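Local coordinates for protein alpha-1,2-mannosidase (Bacteroides thetaiotaomicron, PDB 2WW2) that hydrolyses alpha-mannosidic linkages with inversion of anomeric configuration, as a calcium-dependent member of glycoside hydrolase family 92, at residues L607-D612 against G655-F659. Where two conformers were deposited one is given. Residues are numbered along the deposited sequence.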
ATOM      1  N   LEU A 607      23.876  -0.647   3.645  1.00 12.58           N
ATOM      2  CA  LEU A 607      24.581  -0.516   2.391  1.00 12.92           C
ATOM      3  C   LEU A 607      24.817  -1.898   1.768  1.00 12.22           C
ATOM      4  O   LEU A 607      24.503  -2.141   0.593  1.00 11.07           O
ATOM      5  CB  LEU A 607      25.910   0.180   2.683  1.00 13.79           C
ATOM      6  CG  LEU A 607      26.730   0.712   1.530  1.00 17.37           C
ATOM      7  CD1 LEU A 607      27.354  -0.483   0.836  1.00 18.93           C
ATOM      8  CD2 LEU A 607      25.870   1.575   0.581  1.00 18.36           C
ATOM      9  N   ARG A 608      25.363  -2.821   2.549  1.00 11.16           N
ATOM     10  CA  ARG A 608      25.613  -4.147   2.002  1.00 11.11           C
ATOM     11  C   ARG A 608      24.302  -4.843   1.618  1.00 11.68           C
ATOM     12  O   ARG A 608      24.233  -5.542   0.620  1.00 11.62           O
ATOM     13  CB  ARG A 608      26.462  -4.984   2.971  1.00 11.18           C
ATOM     14  CG  ARG A 608      27.873  -4.359   3.170  1.00  9.91           C
ATOM     15  CD  ARG A 608      28.730  -4.529   1.914  1.00 11.21           C
ATOM     16  NE  ARG A 608      28.914  -5.959   1.636  1.00 10.61           N
ATOM     17  CZ  ARG A 608      29.809  -6.720   2.262  1.00 11.16           C
ATOM     18  NH1 ARG A 608      30.613  -6.192   3.175  1.00  8.74           N
ATOM     19  NH2 ARG A 608      29.903  -8.015   1.984  1.00 11.62           N
ATOM     20  N   ASN A 609      23.250  -4.606   2.387  1.00 11.85           N
ATOM     21  CA  ASN A 609      21.939  -5.187   2.075  1.00 12.19           C
ATOM     22  C   ASN A 609      21.413  -4.654   0.723  1.00 11.62           C
ATOM     23  O   ASN A 609      20.988  -5.430  -0.140  1.00 10.90           O
ATOM     24  CB  ASN A 609      20.972  -4.887   3.220  1.00 13.28           C
ATOM     25  CG  ASN A 609      19.788  -5.817   3.253  1.00 17.35           C
ATOM     26  OD1 ASN A 609      19.894  -7.012   2.970  1.00 20.41           O
ATOM     27  ND2 ASN A 609      18.637  -5.272   3.623  1.00 21.73           N
ATOM     28  N   VAL A 610      21.488  -3.342   0.525  1.00 10.55           N
ATOM     29  CA  VAL A 610      21.080  -2.733  -0.749  1.00 10.79           C
ATOM     30  C   VAL A 610      21.905  -3.276  -1.938  1.00 11.05           C
ATOM     31  O   VAL A 610      21.359  -3.641  -2.970  1.00 10.75           O
ATOM     32  CB  VAL A 610      21.153  -1.181  -0.691  1.00 10.67           C
ATOM     33  CG1 VAL A 610      21.083  -0.579  -2.098  1.00 12.14           C
ATOM     34  CG2 VAL A 610      20.011  -0.612   0.194  1.00 12.31           C
ATOM     35  N   MET A 611      23.222  -3.349  -1.790  1.00 11.31           N
ATOM     36  CA  MET A 611      24.056  -3.843  -2.880  0.50 11.34           C
ATOM     37  C   MET A 611      23.674  -5.272  -3.258  1.00 11.51           C
ATOM     38  O   MET A 611      23.656  -5.617  -4.444  1.00 11.86           O
ATOM     39  CB  MET A 611      25.551  -3.736  -2.542  0.50 11.47           C
ATOM     40  CG  MET A 611      26.047  -2.290  -2.464  0.50 12.37           C
ATOM     41  SD  MET A 611      27.828  -2.069  -2.651  0.50 12.69           S
ATOM     42  CE  MET A 611      28.467  -2.492  -1.028  0.50 13.54           C
ATOM     43  N   ASP A 612      23.360  -6.090  -2.263  1.00 11.89           N
ATOM     44  CA  ASP A 612      22.986  -7.485  -2.516  1.00 13.08           C
ATOM     45  C   ASP A 612      21.578  -7.599  -3.100  1.00 13.57           C
ATOM     46  O   ASP A 612      21.326  -8.438  -3.957  1.00 13.47           O
ATOM     47  CB  ASP A 612      23.039  -8.305  -1.222  1.00 13.97           C
ATOM     48  CG  ASP A 612      24.470  -8.640  -0.774  1.00 17.08           C
ATOM     49  OD1 ASP A 612      25.441  -8.461  -1.549  1.00 17.73           O
ATOM     50  OD2 ASP A 612      24.620  -9.099   0.382  1.00 20.41           O
ATOM     51  N   GLY A 655      31.550   3.311   4.015  1.00  8.67           N
ATOM     52  CA  GLY A 655      30.425   2.395   4.110  1.00  9.12           C
ATOM     53  C   GLY A 655      30.975   1.038   4.484  1.00  9.02           C
ATOM     54  O   GLY A 655      31.473   0.839   5.596  1.00  9.45           O
ATOM     55  N   SER A 656      30.930   0.120   3.531  1.00  9.27           N
ATOM     56  CA  SER A 656      31.458  -1.224   3.713  1.00  9.11           C
ATOM     57  C   SER A 656      31.694  -1.756   2.309  1.00  9.36           C
ATOM     58  O   SER A 656      30.774  -1.705   1.477  1.00  9.51           O
ATOM     59  CB  SER A 656      30.431  -2.087   4.460  1.00  9.04           C
ATOM     60  OG  SER A 656      30.829  -3.436   4.474  1.00  9.28           O
ATOM     61  N   PRO A 657      32.929  -2.212   2.020  1.00  8.95           N
ATOM     62  CA  PRO A 657      33.320  -2.615   0.669  1.00  9.63           C
ATOM     63  C   PRO A 657      32.637  -3.925   0.297  1.00  9.63           C
ATOM     64  O   PRO A 657      32.325  -4.747   1.184  1.00  9.28           O
ATOM     65  CB  PRO A 657      34.830  -2.850   0.791  1.00  9.05           C
ATOM     66  CG  PRO A 657      35.017  -3.280   2.233  1.00  9.65           C
ATOM     67  CD  PRO A 657      33.995  -2.463   3.003  1.00  9.49           C
ATOM     68  N   LEU A 658      32.463  -4.137  -1.004  1.00  9.37           N
ATOM     69  CA  LEU A 658      31.832  -5.355  -1.496  1.00  9.50           C
ATOM     70  C   LEU A 658      32.831  -6.494  -1.743  1.00  9.49           C
ATOM     71  O   LEU A 658      32.484  -7.677  -1.621  1.00  9.52           O
ATOM     72  CB  LEU A 658      31.078  -5.047  -2.805  1.00  9.19           C
ATOM     73  CG  LEU A 658      30.215  -6.185  -3.350  1.00  9.90           C
ATOM     74  CD1 LEU A 658      29.009  -6.429  -2.408  1.00  8.91           C
ATOM     75  CD2 LEU A 658      29.764  -5.844  -4.781  1.00 10.53           C
ATOM     76  N   PHE A 659      34.067  -6.151  -2.091  1.00  9.63           N
ATOM     77  CA  PHE A 659      35.049  -7.174  -2.509  1.00  9.22           C
ATOM     78  C   PHE A 659      36.081  -7.450  -1.417  1.00  9.96           C
ATOM     79  O   PHE A 659      36.191  -6.687  -0.461  1.00  9.82           O
ATOM     80  CB  PHE A 659      35.762  -6.727  -3.791  1.00  9.15           C
ATOM     81  CG  PHE A 659      34.825  -6.557  -4.984  1.00 10.48           C
ATOM     82  CD1 PHE A 659      34.442  -7.663  -5.739  1.00 11.33           C
ATOM     83  CD2 PHE A 659      34.311  -5.303  -5.316  1.00 10.43           C
ATOM     84  CE1 PHE A 659      33.564  -7.517  -6.840  1.00 11.18           C
ATOM     85  CE2 PHE A 659      33.446  -5.135  -6.414  1.00  9.73           C
ATOM     86  CZ  PHE A 659      33.075  -6.250  -7.176  1.00 10.41           C
TER
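Within the family 92 catalytic domain, which is built on an (alpha/alpha)6 barrel, helix 600-613 packs against the loop that joins strand 651-654 to strand 661-665, a buried helix-to-loop contact. Leu607 and Met611, one turn apart, direct their CA-to-CB bonds toward the loop. Arg608 leaves the helix sideways, but three successive m rotamers fold its chain so that the guanidinium reaches the loop, where NH1 donates a hydrogen bond to Ser656 OG (3.1 Å). Asn679 OD1 also accepts from NH1, and Ser656 OG is in turn hydrogen-bonded to Pro684 O, so the pair is tied to the loop between strands 671-675 and 685-691. Pro657 O lies over one guanidinium face, 3.0 Å from Arg608 NH1, but at an angle too poor for a hydrogen bond; Asn679 ND2 serves this carbonyl instead. The tp rotamer of Leu658 sets its CD1 4.1 Å from Arg608 NE and 4.2 Å from Asp612 OD1. Met611, in one of two deposited conformers, is extended at chi2 (t) and turns at chi3 (m), which brings CE to 4.1 Å from Leu658 CB and 3.5 Å from Ser656 O.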